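Local structure of SusD superfamily protein (Parabacteroides distasonis, 3OTN) at residues 250-255 / 354-359; 359-364 / 415-420; 77-82 / 462-467. The protein probably binds carbohydrate at the cell outer membrane as a member of the SusD family, contributing to nutrient capture. All blocks are in the same frame, centred on the assembly; numbering follows the deposited sequence.

Interaction 1. Residues 250-255 / 354-359; sequences IYQVQF and NWSVYR. With EDO (1,2-ethanediol), chain K.
The side chains of Gln-252 and Asn-354 cross at about a right angle, their amide planes 68° apart. From CB of Gln-252, which lies 3.5 Å from Trp-355 O, CG stands beside the backbone N, anti to the carbonyl carbon (chi1 -63°), and the chain is extended beyond it; CG passes Ser-356 CA and OG, and CD packs against Asn-354 CB. At the tip, NE2 donates to Ser-356 OG at 3.0 Å and to a water that in turn donates to Asn-354 O. OE1 accepts from Asn-354 ND2 at 3.0 Å, a bond arriving from well above the carbonyl plane of Gln-252, and also from the backbone N of Asn-245. The other end of the Asn-354 amide, OD1, takes the N-H of Phe-255 in a nearly straight bond of 3.0 Å. On the opposite face of the sheet, Val-253 CG2 lies 4.1 Å from CD1 at the edge of the Trp-355 ring, and Tyr-251 runs side by side with Val-357. The antiparallel backbone pairing shifts by one residue between Tyr-251 and Gln-252. Val-357 and Tyr-358 both donate to Tyr-251 O, while Ile-250 and Tyr-251 both donate to Tyr-358 O, as in classic beta bulges. Beyond the strand, Gln-254 N and O bind the two hydroxyls of an ethanediol, which Arg-260 also holds. Strand 249-253 thus pairs with both 355-356 and 358-359 through a corner at Val-357. Both amides are probably held against rotation, their buried polar atoms met by strand, loop and water together.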
loop_
_atom_site.group_PDB
_atom_site.type_symbol
_atom_site.label_atom_id
_atom_site.label_comp_id
_atom_site.label_asym_id
_atom_site.label_seq_id
_atom_site.Cartn_x
_atom_site.Cartn_y
_atom_site.Cartn_z
ATOM N N ILE A 250 9.106 7.696 -1.896
ATOM C CA ILE A 250 8.564 8.565 -2.966
ATOM C C ILE A 250 7.285 9.243 -2.486
ATOM O O ILE A 250 7.142 10.477 -2.599
ATOM C CB ILE A 250 8.303 7.737 -4.266
ATOM C CG1 ILE A 250 9.615 7.162 -4.795
ATOM C CG2 ILE A 250 7.684 8.623 -5.383
ATOM C CD1 ILE A 250 9.419 6.101 -5.868
ATOM N N TYR A 251 6.370 8.459 -1.937
ATOM C CA TYR A 251 5.169 9.021 -1.300
ATOM C C TYR A 251 4.796 8.207 -0.053
ATOM O O TYR A 251 4.777 6.985 -0.094
ATOM C CB TYR A 251 4.017 9.082 -2.330
ATOM C CG TYR A 251 2.950 10.019 -1.879
ATOM C CD1 TYR A 251 3.153 11.393 -1.922
ATOM C CD2 TYR A 251 1.755 9.539 -1.343
ATOM C CE1 TYR A 251 2.174 12.285 -1.451
ATOM C CE2 TYR A 251 0.762 10.418 -0.874
ATOM C CZ TYR A 251 0.976 11.774 -0.915
ATOM O OH TYR A 251 0.015 12.614 -0.440
ATOM N N GLN A 252 4.476 8.889 1.039
ATOM C CA GLN A 252 4.230 8.229 2.289
ATOM C C GLN A 252 3.085 8.888 3.040
ATOM O O GLN A 252 2.829 10.073 2.896
ATOM C CB GLN A 252 5.488 8.349 3.179
ATOM C CG GLN A 252 6.752 7.678 2.644
ATOM C CD GLN A 252 7.775 7.462 3.716
ATOM O OE1 GLN A 252 8.399 8.421 4.191
ATOM N NE2 GLN A 252 7.971 6.192 4.116
ATOM N N VAL A 253 2.466 8.116 3.919
ATOM C CA VAL A 253 1.622 8.645 4.956
ATOM C C VAL A 253 2.530 9.239 6.039
ATOM O O VAL A 253 3.497 8.593 6.464
ATOM C CB VAL A 253 0.736 7.590 5.578
ATOM C CG1 VAL A 253 -0.138 8.236 6.612
ATOM C CG2 VAL A 253 -0.183 6.922 4.492
ATOM N N GLN A 254 2.216 10.452 6.484
ATOM C CA GLN A 254 3.091 11.217 7.404
ATOM C C GLN A 254 2.674 11.019 8.850
ATOM O O GLN A 254 1.503 11.240 9.227
ATOM C CB GLN A 254 3.087 12.718 7.097
ATOM C CG GLN A 254 3.406 13.076 5.610
ATOM C CD GLN A 254 4.790 12.651 5.184
ATOM O OE1 GLN A 254 4.990 12.005 4.129
ATOM N NE2 GLN A 254 5.743 12.969 5.991
ATOM N N PHE A 255 3.664 10.629 9.649
ATOM C CA PHE A 255 3.544 10.505 11.101
ATOM C C PHE A 255 4.660 11.331 11.720
ATOM O O PHE A 255 5.795 11.333 11.219
ATOM C CB PHE A 255 3.605 9.030 11.511
ATOM C CG PHE A 255 2.413 8.212 11.045
ATOM C CD1 PHE A 255 1.166 8.368 11.638
ATOM C CD2 PHE A 255 2.541 7.285 10.027
ATOM C CE1 PHE A 255 0.083 7.617 11.222
ATOM C CE2 PHE A 255 1.454 6.531 9.605
ATOM C CZ PHE A 255 0.244 6.679 10.207
ATOM N N ASN A 354 7.072 7.027 9.225
ATOM C CA ASN A 354 6.129 7.163 8.096
ATOM C C ASN A 354 5.723 5.769 7.610
ATOM O O ASN A 354 6.435 4.782 7.888
ATOM C CB ASN A 354 6.758 7.982 6.935
ATOM C CG ASN A 354 6.645 9.484 7.129
ATOM O OD1 ASN A 354 6.201 9.952 8.163
ATOM N ND2 ASN A 354 7.064 10.265 6.100
ATOM N N TRP A 355 4.561 5.678 6.972
ATOM C CA TRP A 355 4.101 4.464 6.258
ATOM C C TRP A 355 4.150 4.711 4.743
ATOM O O TRP A 355 3.537 5.650 4.245
ATOM C CB TRP A 355 2.704 4.081 6.697
ATOM C CG TRP A 355 2.051 2.949 5.957
ATOM C CD1 TRP A 355 1.132 3.056 4.939
ATOM C CD2 TRP A 355 2.274 1.544 6.140
ATOM N NE1 TRP A 355 0.750 1.817 4.521
ATOM C CE2 TRP A 355 1.428 0.870 5.235
ATOM C CE3 TRP A 355 3.065 0.791 7.017
ATOM C CZ2 TRP A 355 1.369 -0.514 5.157
ATOM C CZ3 TRP A 355 3.000 -0.598 6.951
ATOM C CH2 TRP A 355 2.156 -1.229 6.019
ATOM N N SER A 356 4.877 3.874 4.019
ATOM C CA SER A 356 5.009 4.055 2.573
ATOM C C SER A 356 3.770 3.766 1.741
ATOM O O SER A 356 3.062 2.800 1.990
ATOM C CB SER A 356 6.136 3.193 2.048
ATOM O OG SER A 356 7.324 3.695 2.540
ATOM N N VAL A 357 3.516 4.629 0.762
ATOM C CA VAL A 357 2.589 4.341 -0.335
ATOM C C VAL A 357 3.403 3.876 -1.565
ATOM O O VAL A 357 3.062 2.869 -2.179
ATOM C CB VAL A 357 1.706 5.585 -0.673
ATOM C CG1 VAL A 357 0.858 5.350 -1.914
ATOM C CG2 VAL A 357 0.838 5.941 0.518
ATOM N N TYR A 358 4.449 4.613 -1.929
ATOM C CA TYR A 358 5.425 4.155 -2.959
ATOM C C TYR A 358 6.843 4.371 -2.478
ATOM O O TYR A 358 7.171 5.450 -1.982
ATOM C CB TYR A 358 5.253 4.868 -4.320
ATOM C CG TYR A 358 4.037 4.386 -5.048
ATOM C CD1 TYR A 358 4.006 3.125 -5.605
ATOM C CD2 TYR A 358 2.892 5.165 -5.127
ATOM C CE1 TYR A 358 2.865 2.637 -6.222
ATOM C CE2 TYR A 358 1.750 4.686 -5.743
ATOM C CZ TYR A 358 1.757 3.423 -6.294
ATOM O OH TYR A 358 0.644 2.930 -6.874
ATOM N N ARG A 359 7.682 3.360 -2.649
ATOM C CA ARG A 359 9.117 3.475 -2.447
ATOM C C ARG A 359 9.851 2.931 -3.678
ATOM O O ARG A 359 9.286 2.252 -4.505
ATOM C CB ARG A 359 9.565 2.789 -1.160
ATOM C CG ARG A 359 9.469 1.262 -1.122
ATOM C CD ARG A 359 9.934 0.816 0.225
ATOM N NE ARG A 359 9.867 -0.635 0.490
ATOM C CZ ARG A 359 10.908 -1.471 0.532
ATOM N NH1 ARG A 359 12.141 -1.049 0.253
ATOM N NH2 ARG A 359 10.725 -2.757 0.895
HETATM C C1 EDO K . -1.389 12.002 6.160
HETATM O O1 EDO K . -0.070 11.866 5.564
HETATM C C2 EDO K . -1.294 12.327 7.659
HETATM O O2 EDO K . -1.011 11.106 8.356
HETATM O O HOH W 1 8.959 4.959 6.486
#

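Interaction 2. Residues 359-364 / 415-420; sequences RYTDVL and YFDLCY. With EDO (1,2-ethanediol), chain S.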
loop_
_atom_site.group_PDB
_atom_site.type_symbol
_atom_site.label_atom_id
_atom_site.label_comp_id
_atom_site.label_asym_id
_atom_site.label_seq_id
_atom_site.Cartn_x
_atom_site.Cartn_y
_atom_site.Cartn_z
ATOM N N ARG A 359 7.682 3.360 -2.649
ATOM C CA ARG A 359 9.117 3.475 -2.447
ATOM C C ARG A 359 9.851 2.931 -3.678
ATOM O O ARG A 359 9.286 2.252 -4.505
ATOM C CB ARG A 359 9.565 2.789 -1.160
ATOM C CG ARG A 359 9.469 1.262 -1.122
ATOM C CD ARG A 359 9.934 0.816 0.225
ATOM N NE ARG A 359 9.867 -0.635 0.490
ATOM C CZ ARG A 359 10.908 -1.471 0.532
ATOM N NH1 ARG A 359 12.141 -1.049 0.253
ATOM N NH2 ARG A 359 10.725 -2.757 0.895
ATOM N N TYR A 360 11.103 3.305 -3.817
ATOM C CA TYR A 360 11.884 2.992 -5.016
ATOM C C TYR A 360 12.002 1.515 -5.330
ATOM O O TYR A 360 11.952 1.131 -6.518
ATOM C CB TYR A 360 13.267 3.608 -4.856
ATOM C CG TYR A 360 14.139 3.706 -6.080
ATOM C CD1 TYR A 360 13.657 4.228 -7.265
ATOM C CD2 TYR A 360 15.484 3.399 -5.996
ATOM C CE1 TYR A 360 14.490 4.388 -8.347
ATOM C CE2 TYR A 360 16.325 3.555 -7.069
ATOM C CZ TYR A 360 15.826 4.050 -8.234
ATOM O OH TYR A 360 16.653 4.188 -9.297
ATOM N N THR A 361 12.133 0.669 -4.309
ATOM C CA THR A 361 12.205 -0.801 -4.584
ATOM C C THR A 361 11.001 -1.317 -5.387
ATOM O O THR A 361 11.169 -2.072 -6.352
ATOM C CB THR A 361 12.419 -1.652 -3.317
ATOM O OG1 THR A 361 13.686 -1.338 -2.742
ATOM C CG2 THR A 361 12.383 -3.175 -3.639
ATOM N N ASP A 362 9.804 -0.867 -5.015
ATOM C CA ASP A 362 8.551 -1.204 -5.698
ATOM C C ASP A 362 8.609 -0.715 -7.145
ATOM O O ASP A 362 8.298 -1.457 -8.061
ATOM C CB ASP A 362 7.394 -0.519 -4.959
ATOM C CG ASP A 362 5.988 -0.970 -5.404
ATOM O OD1 ASP A 362 5.789 -1.836 -6.311
ATOM O OD2 ASP A 362 5.040 -0.420 -4.775
ATOM N N VAL A 363 9.090 0.504 -7.341
ATOM C CA VAL A 363 9.152 1.078 -8.684
ATOM C C VAL A 363 10.125 0.273 -9.566
ATOM O O VAL A 363 9.813 0.015 -10.714
ATOM C CB VAL A 363 9.504 2.556 -8.688
ATOM C CG1 VAL A 363 9.671 3.065 -10.146
ATOM C CG2 VAL A 363 8.428 3.359 -7.960
ATOM N N LEU A 364 11.293 -0.086 -9.037
ATOM C CA LEU A 364 12.251 -0.932 -9.761
ATOM C C LEU A 364 11.636 -2.293 -10.192
ATOM O O LEU A 364 11.768 -2.725 -11.352
ATOM C CB LEU A 364 13.488 -1.191 -8.905
ATOM C CG LEU A 364 14.379 -0.005 -8.499
ATOM C CD1 LEU A 364 15.691 -0.481 -7.882
ATOM C CD2 LEU A 364 14.637 0.883 -9.703
ATOM N N TYR A 415 7.093 -10.446 -3.432
ATOM C CA TYR A 415 6.584 -11.085 -2.230
ATOM C C TYR A 415 7.601 -10.927 -1.083
ATOM O O TYR A 415 7.255 -10.498 0.019
ATOM C CB TYR A 415 6.322 -12.577 -2.437
ATOM C CG TYR A 415 4.958 -12.918 -3.038
ATOM C CD1 TYR A 415 4.641 -12.591 -4.358
ATOM C CD2 TYR A 415 4.013 -13.622 -2.300
ATOM C CE1 TYR A 415 3.413 -12.951 -4.929
ATOM C CE2 TYR A 415 2.796 -13.976 -2.851
ATOM C CZ TYR A 415 2.500 -13.659 -4.153
ATOM O OH TYR A 415 1.280 -14.009 -4.653
ATOM N N PHE A 416 8.851 -11.263 -1.365
ATOM C CA PHE A 416 9.861 -11.323 -0.327
ATOM C C PHE A 416 10.307 -9.963 0.183
ATOM O O PHE A 416 10.537 -9.827 1.395
ATOM C CB PHE A 416 11.056 -12.146 -0.751
ATOM C CG PHE A 416 10.727 -13.623 -1.048
ATOM C CD1 PHE A 416 9.940 -14.386 -0.173
ATOM C CD2 PHE A 416 11.246 -14.235 -2.163
ATOM C CE1 PHE A 416 9.666 -15.741 -0.455
ATOM C CE2 PHE A 416 10.980 -15.588 -2.447
ATOM C CZ PHE A 416 10.192 -16.329 -1.582
ATOM N N ASP A 417 10.475 -8.996 -0.712
ATOM C CA ASP A 417 10.997 -7.677 -0.351
ATOM C C ASP A 417 9.917 -6.708 0.104
ATOM O O ASP A 417 10.155 -5.885 1.005
ATOM C CB ASP A 417 11.787 -7.042 -1.507
ATOM C CG ASP A 417 13.087 -6.421 -1.049
ATOM O OD1 ASP A 417 13.883 -7.199 -0.488
ATOM O OD2 ASP A 417 13.300 -5.186 -1.217
ATOM N N LEU A 418 8.743 -6.789 -0.525
ATOM C CA LEU A 418 7.636 -5.890 -0.197
ATOM C C LEU A 418 6.555 -6.469 0.739
ATOM O O LEU A 418 5.470 -5.900 0.864
ATOM C CB LEU A 418 6.996 -5.382 -1.494
ATOM C CG LEU A 418 8.006 -4.880 -2.550
ATOM C CD1 LEU A 418 7.263 -4.482 -3.823
ATOM C CD2 LEU A 418 8.803 -3.700 -1.982
ATOM N N CYS A 419 6.821 -7.590 1.398
ATOM C CA CYS A 419 5.796 -8.201 2.226
ATOM C C CYS A 419 5.285 -7.270 3.321
ATOM O O CYS A 419 6.067 -6.556 3.939
ATOM C CB CYS A 419 6.299 -9.491 2.879
ATOM S SG CYS A 419 7.889 -9.344 3.790
ATOM N N TYR A 420 3.971 -7.335 3.552
ATOM C CA TYR A 420 3.276 -6.626 4.608
ATOM C C TYR A 420 3.273 -5.124 4.419
ATOM O O TYR A 420 3.089 -4.392 5.396
ATOM C CB TYR A 420 3.797 -7.047 5.996
ATOM C CG TYR A 420 3.804 -8.582 6.116
ATOM C CD1 TYR A 420 2.620 -9.301 6.007
ATOM C CD2 TYR A 420 4.980 -9.286 6.270
ATOM C CE1 TYR A 420 2.609 -10.695 6.076
ATOM C CE2 TYR A 420 4.983 -10.695 6.329
ATOM C CZ TYR A 420 3.786 -11.381 6.229
ATOM O OH TYR A 420 3.741 -12.766 6.297
HETATM C C1 EDO S . 19.139 0.923 -11.336
HETATM O O1 EDO S . 20.005 -0.106 -11.829
HETATM C C2 EDO S . 19.012 0.805 -9.823
HETATM O O2 EDO S . 18.829 2.111 -9.260
HETATM O O HOH W 2 13.454 -3.766 1.117
#
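Leu-418 drives its two methyl groups into the start of helix 360-375, and this is the close-packed part of the contact. CD2 lies over one face of the Arg-359 guanidinium, 3.6 Å from NH2, and also reaches Thr-361 CG2; CD1 rests 3.9 Å from OD1 of Asp-362, whose carboxylate is salt-bridged to Lys-423 and Arg-414. The extended Arg-359 chain slides past Leu-418 in the opposite direction. Beside this, Thr-361 CG2 comes within 3.3 Å of Asp-417 OD2. The polar side is looser, bridged by one water: Arg-359 NH2 and Asp-417 OD2 stand 4.1 Å apart, beyond a salt bridge, and the water, in the guanidinium plane, accepts from NH2 at 2.9 Å and donates to OD2. Each charge has direct mates elsewhere, Glu-421 and Glu-248 for Arg-359, Arg-301 and Arg-392 for Asp-417. An alanine in place of Arg-359 would probably leave Leu-418 CD2 without its flat cover, the water without the NH2 donor and both glutamates short of a charge partner. From its N-cap at Arg-359, the start of helix 360-375 thus packs against the C-terminal part of helix 403-418, as befits the largely helical SusD family, which is placed in the TPR clan.

Interaction 3. Residues 77-82 / 462-467; sequences LYIEDW and LFPIPL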
loop_
_atom_site.group_PDB
_atom_site.type_symbol
_atom_site.label_atom_id
_atom_site.label_comp_id
_atom_site.label_asym_id
_atom_site.label_seq_id
_atom_site.Cartn_x
_atom_site.Cartn_y
_atom_site.Cartn_z
ATOM N N LEU A 77 -15.397 -5.606 8.771
ATOM C CA LEU A 77 -14.621 -4.438 9.117
ATOM C C LEU A 77 -13.819 -3.869 7.949
ATOM O O LEU A 77 -13.634 -4.515 6.901
ATOM C CB LEU A 77 -13.690 -4.780 10.291
ATOM C CG LEU A 77 -14.348 -5.189 11.614
ATOM C CD1 LEU A 77 -13.297 -5.541 12.637
ATOM C CD2 LEU A 77 -15.276 -4.080 12.124
ATOM N N TYR A 78 -13.332 -2.644 8.155
ATOM C CA TYR A 78 -12.417 -1.913 7.258
ATOM C C TYR A 78 -13.034 -1.333 6.010
ATOM O O TYR A 78 -12.673 -0.231 5.609
ATOM C CB TYR A 78 -11.169 -2.748 6.902
ATOM C CG TYR A 78 -10.671 -3.559 8.058
ATOM C CD1 TYR A 78 -10.327 -2.935 9.240
ATOM C CD2 TYR A 78 -10.624 -4.961 8.013
ATOM C CE1 TYR A 78 -9.928 -3.647 10.344
ATOM C CE2 TYR A 78 -10.197 -5.713 9.150
ATOM C CZ TYR A 78 -9.848 -5.026 10.311
ATOM O OH TYR A 78 -9.435 -5.681 11.472
ATOM N N ILE A 79 -13.910 -2.086 5.340
ATOM C CA ILE A 79 -14.467 -1.664 4.081
ATOM C C ILE A 79 -15.223 -0.304 4.199
ATOM O O ILE A 79 -15.156 0.511 3.288
ATOM C CB ILE A 79 -15.343 -2.768 3.387
ATOM C CG1 ILE A 79 -16.545 -3.159 4.259
ATOM C CG2 ILE A 79 -14.472 -4.011 2.998
ATOM C CD1 ILE A 79 -17.421 -4.216 3.663
ATOM N N GLU A 80 -15.918 -0.054 5.305
ATOM C CA GLU A 80 -16.600 1.233 5.507
ATOM C C GLU A 80 -15.620 2.392 5.531
ATOM O O GLU A 80 -15.875 3.440 4.947
ATOM C CB GLU A 80 -17.394 1.251 6.825
ATOM C CG GLU A 80 -18.726 0.631 6.698
ATOM C CD GLU A 80 -19.438 0.480 8.021
ATOM O OE1 GLU A 80 -18.967 -0.306 8.884
ATOM O OE2 GLU A 80 -20.498 1.113 8.153
ATOM N N ASP A 81 -14.509 2.198 6.242
ATOM C CA ASP A 81 -13.498 3.252 6.425
ATOM C C ASP A 81 -12.854 3.591 5.084
ATOM O O ASP A 81 -12.654 4.755 4.758
ATOM C CB ASP A 81 -12.425 2.791 7.427
ATOM C CG ASP A 81 -13.038 2.312 8.743
ATOM O OD1 ASP A 81 -13.256 3.159 9.612
ATOM O OD2 ASP A 81 -13.382 1.115 8.863
ATOM N N TRP A 82 -12.547 2.548 4.321
ATOM C CA TRP A 82 -11.929 2.722 3.031
ATOM C C TRP A 82 -12.854 3.449 2.076
ATOM O O TRP A 82 -12.411 4.378 1.414
ATOM C CB TRP A 82 -11.479 1.405 2.409
ATOM C CG TRP A 82 -10.158 0.908 2.866
ATOM C CD1 TRP A 82 -9.916 -0.038 3.821
ATOM C CD2 TRP A 82 -8.890 1.284 2.349
ATOM N NE1 TRP A 82 -8.566 -0.259 3.951
ATOM C CE2 TRP A 82 -7.910 0.547 3.057
ATOM C CE3 TRP A 82 -8.478 2.182 1.373
ATOM C CZ2 TRP A 82 -6.541 0.668 2.791
ATOM C CZ3 TRP A 82 -7.107 2.323 1.124
ATOM C CH2 TRP A 82 -6.162 1.542 1.815
ATOM N N LEU A 462 -12.924 -9.326 -5.312
ATOM C CA LEU A 462 -13.297 -7.993 -4.843
ATOM C C LEU A 462 -13.827 -8.066 -3.420
ATOM O O LEU A 462 -14.226 -9.132 -2.957
ATOM C CB LEU A 462 -14.380 -7.396 -5.753
ATOM C CG LEU A 462 -13.962 -7.083 -7.188
ATOM C CD1 LEU A 462 -15.174 -6.702 -8.045
ATOM C CD2 LEU A 462 -12.895 -5.992 -7.245
ATOM N N PHE A 463 -13.804 -6.927 -2.736
ATOM C CA PHE A 463 -14.428 -6.776 -1.438
ATOM C C PHE A 463 -15.824 -6.225 -1.632
ATOM O O PHE A 463 -16.108 -5.596 -2.650
ATOM C CB PHE A 463 -13.600 -5.881 -0.496
ATOM C CG PHE A 463 -12.374 -6.566 0.033
ATOM C CD1 PHE A 463 -12.492 -7.622 0.945
ATOM C CD2 PHE A 463 -11.121 -6.186 -0.366
ATOM C CE1 PHE A 463 -11.384 -8.275 1.413
ATOM C CE2 PHE A 463 -9.992 -6.854 0.128
ATOM C CZ PHE A 463 -10.127 -7.864 1.005
ATOM N N PRO A 464 -16.707 -6.453 -0.647
ATOM C CA PRO A 464 -18.080 -6.000 -0.801
ATOM C C PRO A 464 -18.218 -4.494 -0.646
ATOM O O PRO A 464 -17.422 -3.848 0.077
ATOM C CB PRO A 464 -18.823 -6.683 0.375
ATOM C CG PRO A 464 -17.846 -7.448 1.115
ATOM C CD PRO A 464 -16.484 -7.123 0.646
ATOM N N ILE A 465 -19.253 -3.958 -1.260
ATOM C CA ILE A 465 -19.666 -2.589 -1.006
ATOM C C ILE A 465 -20.272 -2.660 0.396
ATOM O O ILE A 465 -21.038 -3.558 0.659
ATOM C CB ILE A 465 -20.710 -2.101 -2.010
ATOM C CG1 ILE A 465 -20.249 -2.321 -3.471
ATOM C CG2 ILE A 465 -21.044 -0.635 -1.755
ATOM C CD1 ILE A 465 -18.833 -1.821 -3.807
ATOM N N PRO A 466 -19.901 -1.739 1.307
ATOM C CA PRO A 466 -20.433 -1.761 2.685
ATOM C C PRO A 466 -21.935 -1.653 2.781
ATOM O O PRO A 466 -22.545 -0.847 2.073
ATOM C CB PRO A 466 -19.827 -0.500 3.312
ATOM C CG PRO A 466 -18.654 -0.213 2.571
ATOM C CD PRO A 466 -18.882 -0.684 1.151
ATOM N N LEU A 467 -22.512 -2.431 3.687
ATOM C CA LEU A 467 -23.920 -2.433 3.916
ATOM C C LEU A 467 -24.411 -1.029 4.223
ATOM O O LEU A 467 -25.425 -0.640 3.687
ATOM C CB LEU A 467 -24.303 -3.357 5.076
ATOM C CG LEU A 467 -25.812 -3.477 5.359
ATOM C CD1 LEU A 467 -26.580 -3.917 4.116
ATOM C CD2 LEU A 467 -26.061 -4.450 6.546
#
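Ile-79, in the first turn of helix 79-100, makes most of the apolar contacts with the proline-rich segment 462-467. Its CG1 sits between the backbone N and the carbonyl carbon (chi1 61°) and lies 4.0 Å from Pro-466 CG, the two side chains sliding past each other in opposite directions. The delta methyl goes further, to 4.1 Å from Pro-464 CG, while the other branch, CG2, meets Phe-463 CB at 4.1 Å. One isoleucine therefore touches three residues of the facing segment: the CG1-CD1 branch meets both prolines and CG2 meets Phe-463. Next along the helix, the aliphatic part of Glu-80 joins in, its CG 3.7 Å from Pro-466 CB in one of its two modelled conformers.

A second group of contacts sets carbon against backbone oxygen. Ile-79 CD1 approaches Pro-464 O to 3.6 Å, and Pro-466 CG approaches Ile-79 O to the same distance; these are van der Waals contacts between the segments. Polar bonding is supplied from outside the pair: in that same conformer Glu-80 OE2 binds Ser-468 OG, Phe-463 O accepts from Asn-479, and Ile-465 N donates to Gln-478.

Helix 108-133 lies alongside, with Phe-133 touching both Ile-79 and Ile-465, and Ile-132 touching Phe-463, whose ring also meets that of Trp-425. The contact thus joins the N-terminal end of helix 79-100 to the loop between strand 442-444 and helix 467-472, where Pro-466 occupies the N-cap.

Overall arrangement
Interactions 1 and 2 adjoin, their centres 13 Å apart, and share Arg-359, where strand 358-359 passes directly into helix 360-375. They also touch directly: Ile-250 CD1 lies 3.6 Å from Val-363 CG2, and Trp-355 CH2 lies 3.4 Å from the carbonyl oxygen Tyr-420 O. Interaction 3 is separate, its centre about 23 Å from that of interaction 1 and about 26 Å from that of interaction 2, without touching either. Along the chain it encloses both, since 77-82 and 462-467 bring distant parts of the sequence together. Ethanediols bound at Gln-254 and Tyr-360 probably come from the crystallisation liquor, so neither by itself identifies a carbohydrate site.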